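Long-range contacts in probable quinone reductase Qor (NADPH:quinone reductase) (Zeta-crystallin homolog protein) (Mycobacterium tuberculosis, PDB 4RVU), which binds NADPH and probably transfers electrons from it to quinones, as a zeta-crystallin-like NADPH:quinone reductase: residues A[204-209]-A[231-236]; A[136-141]-A[218-222]; A[29-34]-A[73-79]; A[40-44]-A[124-129]; A[13-19]-A[50-54]. One frame throughout, in Å; residues are numbered along the deposited sequence.

Contact 1: residues A[204-209]-A[231-236]; sequences FAGRVR and ASLASL
Phe204 holds its CG anti to the backbone N (chi1 -179°), which sends the ring across to the helix 229-234, where CD2 lies 3.6 Å from Ala231 CB. Arg209 leaves its helix beside its own backbone N and then bends at the second torsion (chi2 -108°), returning its guanidinium to the chain at Ala234-Leu236. There a single nitrogen serves two carbonyls: Arg209 NH2 donates to Leu236 O at 2.9 Å and to Ala234 O at 3.1 Å, standing above both carbonyl planes. A water in the guanidinium plane accepts from NE and donates to Ala234 O, so this carbonyl is held twice. Positive charge beside Ala234 O, at the C-terminal end of helix 229-234, would probably be favourable to the helix dipole. Between these two groups, Ala205 CB meets Ala234 CB at 3.7 Å. Ser235 OG turns back to donate to Ala231 O (2.6 Å) and is packed by Ala205 CA, Val208 CG2 and the edge of the Phe204 ring. Around this helix-helix contact of the Rossmann-type domain, Phe204 and Val208 rest on Leu195 of strand 193-195, while Leu236 packs on Val220 of strand 217-222 and Leu242 of strand 240-244.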
# COMPACT_ATOMS: atom_id res chain seq x y z
N PHE A 204 10.38 8.43 18.67
CA PHE A 204 10.32 9.26 17.47
C PHE A 204 8.88 9.51 17.04
O PHE A 204 8.51 10.64 16.74
CB PHE A 204 11.11 8.60 16.35
CG PHE A 204 11.13 9.38 15.07
CD1 PHE A 204 12.08 10.37 14.86
CD2 PHE A 204 10.20 9.12 14.07
CE1 PHE A 204 12.11 11.10 13.67
CE2 PHE A 204 10.22 9.84 12.88
CZ PHE A 204 11.17 10.83 12.69
N ALA A 205 8.06 8.46 17.01
CA ALA A 205 6.65 8.63 16.64
C ALA A 205 5.94 9.63 17.56
O ALA A 205 5.11 10.41 17.11
CB ALA A 205 5.93 7.29 16.63
N GLY A 206 6.27 9.60 18.85
CA GLY A 206 5.75 10.60 19.77
C GLY A 206 6.08 12.03 19.35
O GLY A 206 5.23 12.92 19.43
N ARG A 207 7.32 12.26 18.91
CA ARG A 207 7.72 13.60 18.44
C ARG A 207 6.81 14.02 17.29
O ARG A 207 6.22 15.11 17.30
CB ARG A 207 9.17 13.59 17.95
CG ARG A 207 10.10 12.69 18.73
CD ARG A 207 10.41 13.25 20.10
NE ARG A 207 11.65 14.02 20.10
CZ ARG A 207 11.73 15.32 19.83
NH1 ARG A 207 10.63 16.00 19.54
NH2 ARG A 207 12.91 15.94 19.84
N VAL A 208 6.69 13.14 16.30
CA VAL A 208 5.82 13.38 15.15
C VAL A 208 4.36 13.61 15.56
O VAL A 208 3.71 14.52 15.05
CB VAL A 208 5.92 12.22 14.13
CG1 VAL A 208 4.97 12.43 12.95
CG2 VAL A 208 7.37 12.08 13.66
N ARG A 209 3.86 12.79 16.50
CA ARG A 209 2.50 12.97 17.01
C ARG A 209 2.36 14.34 17.69
O ARG A 209 1.37 15.04 17.47
CB ARG A 209 2.11 11.85 17.98
CG ARG A 209 2.18 10.45 17.40
CD ARG A 209 0.83 9.80 17.13
NE ARG A 209 1.00 8.56 16.36
CZ ARG A 209 0.28 8.24 15.29
NH1 ARG A 209 -0.68 9.04 14.86
NH2 ARG A 209 0.53 7.10 14.65
N ALA A 231 10.08 3.44 12.77
CA ALA A 231 9.64 4.78 13.15
C ALA A 231 8.67 5.38 12.14
O ALA A 231 7.69 6.02 12.52
CB ALA A 231 10.84 5.68 13.35
N SER A 232 8.96 5.20 10.85
CA SER A 232 8.05 5.66 9.80
C SER A 232 6.67 5.04 9.96
O SER A 232 5.65 5.74 9.94
CB SER A 232 8.59 5.28 8.42
OG SER A 232 9.80 5.97 8.14
N LEU A 233 6.65 3.73 10.12
CA LEU A 233 5.38 3.01 10.27
C LEU A 233 4.60 3.51 11.49
O LEU A 233 3.38 3.70 11.43
CB LEU A 233 5.64 1.50 10.34
CG LEU A 233 4.39 0.62 10.50
CD1 LEU A 233 3.48 0.82 9.30
CD2 LEU A 233 4.74 -0.84 10.64
N ALA A 234 5.31 3.75 12.59
CA ALA A 234 4.68 4.22 13.84
C ALA A 234 4.21 5.67 13.81
O ALA A 234 3.49 6.11 14.71
CB ALA A 234 5.63 4.00 15.01
N SER A 235 4.63 6.44 12.80
CA SER A 235 4.30 7.86 12.73
C SER A 235 3.08 8.21 11.89
O SER A 235 2.71 9.38 11.79
CB SER A 235 5.51 8.65 12.22
OG SER A 235 6.64 8.39 13.02
N LEU A 236 2.43 7.20 11.30
CA LEU A 236 1.37 7.45 10.32
C LEU A 236 -0.02 7.76 10.87
O LEU A 236 -0.45 7.22 11.89
CB LEU A 236 1.23 6.25 9.38
CG LEU A 236 2.32 6.15 8.33
CD1 LEU A 236 2.38 4.73 7.80
CD2 LEU A 236 2.02 7.13 7.20
O HOH W 1 2.58 6.46 17.49

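Contact 2: residues A[136-141]-A[218-222]; sequences LLKSVY and QAVYD
Tyr221 reaches from its strand to the last turn of helix 120-140, with its hydroxyl donating to Leu136 O at 2.9 Å. Its CG stands opposite the carbonyl carbon (chi1 -64°), a setting that directs the ring toward the helix. The hydroxyl comes from above the carbonyl plane of Leu136, whereas Tyr141 N bonds to the same oxygen from the opposite face. That second bond spans five residues, the mark of the wide pi-type turn at 136-140, and the tyrosine thus joins the helix at its irregular turn. Leu136 slides past the ring in the reverse direction, putting CB 3.7 Å from Tyr221 CE1. Leu137 crosses it at about a right angle, touching CE2 with CD2. The strand belongs to the parallel sheet of the Rossmann-type nucleotide-binding domain, and helix 120-140, which also carries the NADPH-binding Tyr135, here lies against it. Tyr141 is set differently, CG anti to the backbone N (chi1 172°), and its ring runs back along the strand. Its CD2 lies 3.5 Å from Ala219 CB, the Tyr221 hydroxyl sits at its edge in plane, and Gln218 O lies over one face near the rim. Beyond the ring, Tyr141 OH rests on Gln218 CB at 3.4 Å but hydrogen-bonds to Asp147. Gln218 bends at its second torsion (chi2 69°), turning the amide away from the tyrosine, and its OE1 accepts from Thr148 N. Just before Tyr141, Val140 O accepts a hydrogen bond from Tyr267 OH of the second subunit.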
# COMPACT_ATOMS: atom_id res chain seq x y z
N LEU A 136 6.29 10.36 -6.47
CA LEU A 136 6.01 10.17 -5.05
C LEU A 136 4.90 11.10 -4.57
O LEU A 136 4.02 10.68 -3.81
CB LEU A 136 7.29 10.36 -4.22
CG LEU A 136 8.32 9.23 -4.22
CD1 LEU A 136 9.62 9.63 -3.51
CD2 LEU A 136 7.74 7.93 -3.63
N LEU A 137 4.93 12.36 -5.02
CA LEU A 137 3.99 13.40 -4.56
C LEU A 137 2.71 13.47 -5.37
O LEU A 137 1.71 14.01 -4.90
CB LEU A 137 4.66 14.77 -4.61
CG LEU A 137 5.80 15.00 -3.63
CD1 LEU A 137 6.51 16.29 -3.98
CD2 LEU A 137 5.25 15.07 -2.23
N LYS A 138 2.73 12.95 -6.59
CA LYS A 138 1.57 13.09 -7.47
C LYS A 138 0.83 11.78 -7.73
O LYS A 138 -0.34 11.79 -8.10
CB LYS A 138 1.98 13.72 -8.81
CG LYS A 138 2.47 15.16 -8.72
CD LYS A 138 1.30 16.13 -8.57
CE LYS A 138 1.77 17.58 -8.47
NZ LYS A 138 2.50 18.03 -9.65
N SER A 139 1.52 10.66 -7.54
CA SER A 139 1.00 9.34 -7.94
C SER A 139 0.95 8.32 -6.81
O SER A 139 -0.09 7.67 -6.59
CB SER A 139 1.81 8.78 -9.11
OG SER A 139 1.74 9.64 -10.23
N VAL A 140 2.06 8.14 -6.11
CA VAL A 140 2.09 7.17 -5.00
C VAL A 140 1.18 7.60 -3.85
O VAL A 140 0.31 6.83 -3.40
CB VAL A 140 3.54 6.91 -4.52
CG1 VAL A 140 3.53 6.13 -3.21
CG2 VAL A 140 4.32 6.14 -5.59
N TYR A 141 1.38 8.82 -3.36
CA TYR A 141 0.41 9.44 -2.48
C TYR A 141 0.21 10.86 -2.97
O TYR A 141 1.12 11.68 -2.87
CB TYR A 141 0.87 9.44 -1.00
CG TYR A 141 -0.08 10.27 -0.17
CD1 TYR A 141 -1.36 9.80 0.12
CD2 TYR A 141 0.25 11.55 0.24
CE1 TYR A 141 -2.27 10.58 0.84
CE2 TYR A 141 -0.64 12.33 0.95
CZ TYR A 141 -1.90 11.84 1.24
OH TYR A 141 -2.79 12.62 1.95
N GLN A 218 0.09 12.20 7.02
CA GLN A 218 -0.72 11.56 5.97
C GLN A 218 0.10 10.59 5.12
O GLN A 218 -0.44 9.65 4.53
CB GLN A 218 -1.41 12.60 5.08
CG GLN A 218 -2.72 13.12 5.64
CD GLN A 218 -2.54 13.99 6.87
OE1 GLN A 218 -1.72 14.91 6.88
NE2 GLN A 218 -3.30 13.68 7.93
N ALA A 219 1.41 10.83 5.06
CA ALA A 219 2.31 9.95 4.31
C ALA A 219 3.74 10.07 4.84
O ALA A 219 4.14 11.13 5.31
CB ALA A 219 2.28 10.29 2.83
N VAL A 220 4.49 8.98 4.77
CA VAL A 220 5.92 9.04 5.03
C VAL A 220 6.65 8.69 3.75
O VAL A 220 6.34 7.69 3.11
CB VAL A 220 6.35 8.01 6.09
CG1 VAL A 220 7.88 8.00 6.22
CG2 VAL A 220 5.69 8.32 7.42
N TYR A 221 7.61 9.52 3.36
CA TYR A 221 8.49 9.18 2.26
C TYR A 221 9.82 8.74 2.84
O TYR A 221 10.60 9.57 3.30
CB TYR A 221 8.63 10.38 1.31
CG TYR A 221 7.31 10.74 0.66
CD1 TYR A 221 6.79 9.97 -0.37
CD2 TYR A 221 6.59 11.85 1.08
CE1 TYR A 221 5.57 10.29 -0.97
CE2 TYR A 221 5.38 12.20 0.48
CZ TYR A 221 4.88 11.41 -0.55
OH TYR A 221 3.68 11.77 -1.13
N ASP A 222 10.05 7.43 2.83
CA ASP A 222 11.22 6.84 3.49
C ASP A 222 12.19 6.27 2.47
O ASP A 222 11.93 5.24 1.83
CB ASP A 222 10.76 5.76 4.49
CG ASP A 222 11.90 5.18 5.33
OD1 ASP A 222 13.03 5.03 4.82
OD2 ASP A 222 11.66 4.84 6.50

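Contact 3: residues A[29-34]-A[73-79]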
# COMPACT_ATOMS: atom_id res chain seq x y z
N PRO A 29 24.64 4.05 -30.86
CA PRO A 29 23.21 3.95 -30.51
C PRO A 29 22.47 2.87 -31.31
O PRO A 29 22.68 2.76 -32.53
CB PRO A 29 22.68 5.35 -30.85
CG PRO A 29 23.62 5.88 -31.90
CD PRO A 29 24.97 5.32 -31.54
N GLY A 30 21.64 2.09 -30.64
CA GLY A 30 20.85 1.06 -31.29
C GLY A 30 19.50 1.61 -31.67
O GLY A 30 19.27 2.82 -31.61
N HIS A 31 18.58 0.72 -32.06
CA HIS A 31 17.23 1.15 -32.39
C HIS A 31 16.55 1.84 -31.21
O HIS A 31 16.60 1.34 -30.08
CB HIS A 31 16.40 -0.05 -32.87
CG HIS A 31 16.89 -0.63 -34.16
ND1 HIS A 31 16.68 -1.95 -34.51
CD2 HIS A 31 17.57 -0.07 -35.19
CE1 HIS A 31 17.22 -2.18 -35.69
NE2 HIS A 31 17.76 -1.06 -36.13
N GLY A 32 15.93 2.99 -31.47
CA GLY A 32 15.25 3.75 -30.43
C GLY A 32 16.17 4.58 -29.54
O GLY A 32 15.70 5.27 -28.62
N GLU A 33 17.48 4.51 -29.79
CA GLU A 33 18.47 5.17 -28.92
C GLU A 33 19.10 6.43 -29.48
O GLU A 33 19.22 6.62 -30.69
CB GLU A 33 19.57 4.18 -28.53
CG GLU A 33 19.08 3.00 -27.72
CD GLU A 33 20.19 2.07 -27.29
OE1 GLU A 33 21.25 2.08 -27.94
OE2 GLU A 33 19.99 1.32 -26.31
N LEU A 34 19.51 7.30 -28.56
CA LEU A 34 20.31 8.48 -28.88
C LEU A 34 21.70 8.21 -28.36
O LEU A 34 21.87 7.47 -27.39
CB LEU A 34 19.73 9.69 -28.16
CG LEU A 34 18.27 10.03 -28.43
CD1 LEU A 34 17.75 10.99 -27.37
CD2 LEU A 34 18.16 10.62 -29.81
N ALA A 73 24.51 11.65 -31.96
CA ALA A 73 23.96 10.84 -33.04
C ALA A 73 22.62 10.23 -32.62
O ALA A 73 22.36 10.03 -31.43
CB ALA A 73 24.93 9.73 -33.44
N VAL A 74 21.79 9.94 -33.60
CA VAL A 74 20.51 9.27 -33.38
C VAL A 74 20.64 7.86 -33.95
O VAL A 74 21.28 7.67 -34.99
CB VAL A 74 19.38 10.04 -34.09
CG1 VAL A 74 18.06 9.30 -33.96
CG2 VAL A 74 19.26 11.45 -33.53
N GLY A 75 20.09 6.87 -33.26
CA GLY A 75 20.16 5.49 -33.72
C GLY A 75 19.65 5.32 -35.15
O GLY A 75 18.84 6.12 -35.62
N PRO A 76 20.14 4.29 -35.85
CA PRO A 76 19.77 4.06 -37.25
C PRO A 76 18.37 3.46 -37.35
O PRO A 76 17.75 3.17 -36.34
CB PRO A 76 20.80 3.03 -37.70
CG PRO A 76 21.10 2.25 -36.45
CD PRO A 76 21.09 3.29 -35.35
N GLY A 77 17.89 3.28 -38.57
CA GLY A 77 16.56 2.74 -38.78
C GLY A 77 15.47 3.75 -38.50
O GLY A 77 15.60 4.94 -38.79
N VAL A 78 14.39 3.27 -37.90
CA VAL A 78 13.18 4.04 -37.69
C VAL A 78 13.31 5.14 -36.62
O VAL A 78 12.56 6.11 -36.64
CB VAL A 78 12.01 3.05 -37.39
CG1 VAL A 78 10.90 3.70 -36.61
CG2 VAL A 78 11.48 2.46 -38.69
N THR A 79 14.31 5.01 -35.76
CA THR A 79 14.50 5.90 -34.59
C THR A 79 14.17 7.38 -34.78
O THR A 79 13.34 7.93 -34.06
CB THR A 79 15.95 5.81 -34.04
OG1 THR A 79 16.33 4.44 -33.89
CG2 THR A 79 16.04 6.51 -32.69
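Gly75 N donates to Glu33 O at 2.7 Å, nearly along the C=O axis, and this short bond joins the two segments where strand 67-74 ends. Next to it, Leu34 and Val74 form an antiparallel non-hydrogen-bonded pair; their side chains lie side by side and point the same way, with Leu34 CD2 4.0 Å from Val74 CG2. A second bond closes the far end: Gly32 N donates to Thr79 OG1 at 2.8 Å. Thr79 sets OG1 opposite its carbonyl carbon (chi1 -48°), which leaves CG2 to lie against the backbone of Gly32. Gly75 has no side chain, and its CA approaches Gly30 O at 3.5 Å in a CA-H...O contact, while the ring of Pro29 covers it with CB and CG. His31 brings its ring edge to the strand-end loop, CD2 lying 3.4 Å from Pro76 O. One shell out, a type II beta turn from Gly30 to Glu33 positions these groups, with Gly32 at the positive-phi place. The turn is braced by Glu33, whose OE1 accepts from Gly30 N at 2.7 Å on its anti side. Within the GroES-like domain, strand 33-38 runs between strands 67-74 and 103-107. Leu34 bonds through its backbone to Ala106, Gly32 to Ala108, and the Leu34 side chain also packs on Ile85.

Contact 4: residues A[40-44]-A[124-129]; sequences AIGVN and ASALLK. With NDP (NADPH dihydro-nicotinamide-adenine-dinucleotide phosphate), chain E.
The carboxamide of Asn44 has Leu128 over one face, with CD1 3.9 Å from Asn44 CG, while Lys129 NZ comes from the opposite side of its plane. The ammonium donates to Asn44 OD1 at 2.7 Å, 44° above the carbonyl plane and so not on a lone pair. Bends at chi3 and chi4 fold the lysine tip back toward the strand, where Val43 O accepts a weak bond. A water 2.8 Å from Lys129 NZ donates to Ala124 O and accepts a weak bond from Val43 N, tying lysine, helix backbone and strand together. Glu66 sets this group from the second shell: its OE1 pairs with Lys129 NZ in a salt bridge and accepts from Asn44 ND2, leaving the amide fixed at both ends. The other oxygen, OE2, takes Leu128 N at the kink of the helix, where that amide has no bond to the preceding turn. At the start of both segments, the axes of strand 40-42 and helix 124-129 approach to 7.5 Å at 32°, letting Ala40 CB meet Ala124 CB at 3.8 Å. Leu128 CD2 touches C5N of the nicotinamide at 3.5 Å, and Lys129 CD approaches the phosphate oxygen O1N at 3.9 Å. Polar network and cofactor contacts form part of the NADPH pocket, as in medium-chain dehydrogenases and reductases, where the cofactor lies in the cleft between the GroES-like and Rossmann-type domains.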
# COMPACT_ATOMS: atom_id res chain seq x y z
N ALA A 40 27.32 16.58 -18.00
CA ALA A 40 27.24 16.36 -16.56
C ALA A 40 26.56 15.02 -16.31
O ALA A 40 25.61 14.66 -17.00
CB ALA A 40 26.48 17.50 -15.87
N ILE A 41 27.04 14.29 -15.32
CA ILE A 41 26.57 12.92 -15.09
C ILE A 41 26.02 12.83 -13.68
O ILE A 41 26.69 13.20 -12.72
CB ILE A 41 27.74 11.94 -15.27
CG1 ILE A 41 28.23 11.98 -16.72
CG2 ILE A 41 27.32 10.51 -14.91
CD1 ILE A 41 29.66 11.53 -16.88
N GLY A 42 24.79 12.32 -13.54
CA GLY A 42 24.17 12.26 -12.23
C GLY A 42 24.70 11.10 -11.41
O GLY A 42 24.96 10.02 -11.93
N VAL A 43 24.86 11.33 -10.11
CA VAL A 43 25.17 10.26 -9.18
C VAL A 43 23.90 9.90 -8.40
O VAL A 43 23.20 10.79 -7.92
CB VAL A 43 26.32 10.65 -8.22
CG1 VAL A 43 26.56 9.56 -7.18
CG2 VAL A 43 27.59 10.89 -9.02
N ASN A 44 23.60 8.61 -8.31
CA ASN A 44 22.39 8.18 -7.62
C ASN A 44 22.67 7.04 -6.68
O ASN A 44 23.53 6.22 -6.96
CB ASN A 44 21.31 7.80 -8.63
CG ASN A 44 20.83 9.00 -9.40
OD1 ASN A 44 20.04 9.80 -8.88
ND2 ASN A 44 21.32 9.16 -10.63
N ALA A 124 21.36 17.39 -14.71
CA ALA A 124 21.84 16.08 -14.25
C ALA A 124 21.75 15.96 -12.74
O ALA A 124 21.95 14.88 -12.18
CB ALA A 124 23.28 15.83 -14.71
N SER A 125 21.44 17.08 -12.09
CA SER A 125 21.15 17.07 -10.66
C SER A 125 19.67 16.79 -10.44
O SER A 125 19.27 16.29 -9.39
CB SER A 125 21.48 18.43 -10.05
OG SER A 125 22.87 18.62 -9.93
N ALA A 126 18.85 17.12 -11.44
CA ALA A 126 17.41 17.25 -11.23
C ALA A 126 16.56 16.10 -11.76
O ALA A 126 15.54 15.77 -11.15
CB ALA A 126 16.91 18.57 -11.83
N LEU A 127 16.93 15.52 -12.89
CA LEU A 127 15.99 14.62 -13.59
C LEU A 127 15.60 13.33 -12.87
O LEU A 127 14.42 13.13 -12.59
CB LEU A 127 16.46 14.29 -15.02
CG LEU A 127 15.32 13.59 -15.79
CD1 LEU A 127 14.17 14.56 -16.11
CD2 LEU A 127 15.79 12.87 -17.05
N LEU A 128 16.54 12.43 -12.60
CA LEU A 128 16.16 11.15 -11.98
C LEU A 128 15.48 11.39 -10.64
O LEU A 128 14.42 10.83 -10.35
CB LEU A 128 17.38 10.23 -11.80
CG LEU A 128 17.06 8.77 -11.44
CD1 LEU A 128 18.16 7.83 -11.94
CD2 LEU A 128 16.85 8.57 -9.94
N LYS A 129 16.10 12.24 -9.82
CA LYS A 129 15.56 12.48 -8.49
C LYS A 129 14.26 13.31 -8.53
O LYS A 129 13.35 13.10 -7.71
CB LYS A 129 16.63 13.14 -7.63
CG LYS A 129 17.85 12.25 -7.38
CD LYS A 129 18.97 13.11 -6.79
CE LYS A 129 20.36 12.68 -7.23
NZ LYS A 129 20.57 12.49 -8.71
PA NDP E . 20.71 10.96 -0.99
O1A NDP E . 21.34 12.16 -1.64
O2A NDP E . 19.43 11.11 -0.23
O5B NDP E . 21.80 10.28 -0.02
C5B NDP E . 21.41 9.30 0.94
C4B NDP E . 21.13 10.02 2.25
O4B NDP E . 20.46 9.17 3.17
C3B NDP E . 22.42 10.43 2.94
O3B NDP E . 22.87 11.72 2.51
C2B NDP E . 22.05 10.42 4.41
O2B NDP E . 21.71 11.73 4.85
C1B NDP E . 20.85 9.50 4.51
N9A NDP E . 21.28 8.29 5.25
C8A NDP E . 20.76 7.87 6.42
N7A NDP E . 21.39 6.74 6.84
C5A NDP E . 22.34 6.45 5.94
C6A NDP E . 23.37 5.39 5.78
N6A NDP E . 23.50 4.41 6.70
N1A NDP E . 24.16 5.44 4.69
C2A NDP E . 24.03 6.42 3.77
N3A NDP E . 23.13 7.40 3.85
C4A NDP E . 22.26 7.47 4.89
O3 NDP E . 20.53 9.82 -2.10
PN NDP E . 19.56 10.02 -3.37
O1N NDP E . 18.91 11.37 -3.27
O2N NDP E . 20.34 9.63 -4.60
O5D NDP E . 18.44 8.90 -3.11
C5D NDP E . 17.65 8.92 -1.93
C4D NDP E . 17.08 7.54 -1.66
O4D NDP E . 16.01 7.26 -2.56
C3D NDP E . 18.13 6.46 -1.90
O3D NDP E . 17.95 5.45 -0.91
C2D NDP E . 17.80 5.90 -3.26
O2D NDP E . 18.15 4.51 -3.32
C1D NDP E . 16.29 6.10 -3.34
N1N NDP E . 15.78 6.31 -4.69
C2N NDP E . 14.74 5.58 -5.09
C3N NDP E . 14.18 5.72 -6.35
C7N NDP E . 13.01 4.86 -6.74
O7N NDP E . 12.47 5.03 -7.82
N7N NDP E . 12.59 3.93 -5.88
C4N NDP E . 14.72 6.73 -7.33
C5N NDP E . 15.84 7.47 -6.77
C6N NDP E . 16.32 7.24 -5.49
P2B NDP E . 21.60 12.07 6.42
O1X NDP E . 21.67 10.72 7.09
O2X NDP E . 22.79 12.95 6.69
O3X NDP E . 20.29 12.77 6.56
O HOH W 2 22.80 14.00 -9.52

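Contact 5: residues A[13-19]-A[50-54]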
# COMPACT_ATOMS: atom_id res chain seq x y z
N THR A 13 31.98 -6.87 -8.83
CA THR A 13 31.21 -6.08 -7.88
C THR A 13 31.94 -5.95 -6.54
O THR A 13 32.85 -6.73 -6.25
CB THR A 13 29.79 -6.65 -7.67
OG1 THR A 13 29.87 -7.97 -7.11
CG2 THR A 13 29.04 -6.72 -9.00
N GLY A 14 31.57 -4.96 -5.74
CA GLY A 14 32.21 -4.73 -4.45
C GLY A 14 32.10 -3.28 -4.00
O GLY A 14 31.12 -2.59 -4.33
N GLY A 15 33.09 -2.81 -3.26
CA GLY A 15 33.06 -1.46 -2.73
C GLY A 15 33.39 -0.42 -3.78
O GLY A 15 33.62 -0.77 -4.94
N PRO A 16 33.42 0.86 -3.38
CA PRO A 16 33.72 1.97 -4.29
C PRO A 16 35.02 1.74 -5.06
O PRO A 16 35.19 2.28 -6.15
CB PRO A 16 33.88 3.16 -3.34
CG PRO A 16 33.05 2.81 -2.15
CD PRO A 16 33.23 1.32 -1.99
N GLY A 17 35.91 0.93 -4.49
CA GLY A 17 37.20 0.64 -5.09
C GLY A 17 37.14 -0.02 -6.46
O GLY A 17 38.05 0.15 -7.26
N VAL A 18 36.06 -0.76 -6.74
CA VAL A 18 35.93 -1.45 -8.02
C VAL A 18 35.58 -0.50 -9.19
O VAL A 18 35.60 -0.91 -10.35
CB VAL A 18 34.89 -2.60 -7.97
CG1 VAL A 18 35.17 -3.52 -6.80
CG2 VAL A 18 33.47 -2.06 -7.89
N LEU A 19 35.26 0.75 -8.87
CA LEU A 19 34.97 1.72 -9.92
C LEU A 19 36.25 2.15 -10.66
O LEU A 19 36.92 3.11 -10.25
CB LEU A 19 34.24 2.93 -9.33
CG LEU A 19 32.89 2.63 -8.68
CD1 LEU A 19 32.40 3.80 -7.83
CD2 LEU A 19 31.86 2.27 -9.74
N PHE A 50 24.15 -1.34 -7.66
CA PHE A 50 24.68 -2.03 -8.84
C PHE A 50 26.17 -2.27 -8.74
O PHE A 50 26.67 -3.32 -9.16
CB PHE A 50 24.39 -1.23 -10.11
CG PHE A 50 23.00 -1.40 -10.62
CD1 PHE A 50 22.14 -0.31 -10.68
CD2 PHE A 50 22.54 -2.64 -11.03
CE1 PHE A 50 20.84 -0.47 -11.15
CE2 PHE A 50 21.25 -2.81 -11.49
CZ PHE A 50 20.40 -1.72 -11.56
N ARG A 51 26.89 -1.29 -8.20
CA ARG A 51 28.32 -1.43 -8.00
C ARG A 51 28.60 -2.57 -7.01
O ARG A 51 29.51 -3.38 -7.23
CB ARG A 51 28.90 -0.12 -7.48
CG ARG A 51 30.42 -0.10 -7.44
CD ARG A 51 30.90 0.02 -6.02
NE ARG A 51 30.32 1.18 -5.37
CZ ARG A 51 29.77 1.19 -4.16
NH1 ARG A 51 29.72 0.08 -3.43
NH2 ARG A 51 29.27 2.31 -3.69
N SER A 52 27.81 -2.63 -5.94
CA SER A 52 28.05 -3.62 -4.89
C SER A 52 27.57 -5.02 -5.28
O SER A 52 27.97 -6.00 -4.67
CB SER A 52 27.40 -3.18 -3.57
OG SER A 52 25.99 -3.32 -3.60
N GLY A 53 26.72 -5.10 -6.30
CA GLY A 53 26.17 -6.37 -6.73
C GLY A 53 24.90 -6.73 -5.98
O GLY A 53 24.37 -7.83 -6.11
N GLN A 54 24.42 -5.78 -5.17
CA GLN A 54 23.13 -5.91 -4.49
C GLN A 54 22.06 -6.12 -5.54
O GLN A 54 21.43 -7.17 -5.60
CB GLN A 54 22.81 -4.62 -3.75
CG GLN A 54 22.88 -4.70 -2.25
CD GLN A 54 21.80 -3.86 -1.60
OE1 GLN A 54 20.63 -3.92 -2.00
NE2 GLN A 54 22.17 -3.06 -0.59
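Gly14 and Arg51 exchange two hydrogen bonds. Gly14 N donates to Arg51 O at 3.0 Å, meeting a carbonyl of the last helical turn. In return Arg51 NH1 donates to Gly14 O at 3.1 Å, an almost straight bond (172°) in the guanidinium plane and on a carbonyl lone pair. In the arginine, CG lies opposite the backbone N (chi1 -171°), and bends at chi2 and chi3 bring the guanidinium edge to Gly14 O. The charge is paired outside the two segments: NH2 forms a salt bridge with Glu320 and a hydrogen bond with His316, both of helix 312-320. Gly14 O is also approached by Ser52 CA at 3.3 Å, a CA-H...O contact. The loop 13-19 connects antiparallel strands 5-10 and 20-24 through a short 3-10 turn at 16-18 and closes here on the end of helix 45-52, which carries the NADPH-binding Phe45 and Tyr49. Leu19 and Val18 pack against the aliphatic part of the arginine: the Leu19 side chain crosses it at about a right angle, CD2 3.6 Å from Arg51 CG, and Val18 CG2 meets the same carbon at 3.7 Å. The Pro16 backbone covers one guanidinium face, its N 3.5 Å above the plane toward the rim. At the other end, Thr13 CG2 lies 3.7 Å from Gly53 CA, where the chain leaves the helix with positive phi.

Contacts 1 and 2, in the Rossmann-type domain, touch, their centres about 16 Å apart, Ser232 OG probably bonding to Asp222 OD2 at 2.7 Å. Contact 4 shares helix 120-140 with contact 2, about 21 Å away between centres, and its centre lies about 8 Å from that of the chain, beside the cofactor. Contact 3 reaches the same sheet as contact 4 through strand 67-74, yet lies about 49 Å from contact 1, centre to centre. Contact 5 uses helix 45-52, which follows strand 40-42 of contact 4. Along the chain, contacts 3, 4 and 5 alternate and close before contact 2 opens; contacts 1 and 2 alternate in turn. One long helix thus links the nicotinamide site to the nucleotide-binding sheet.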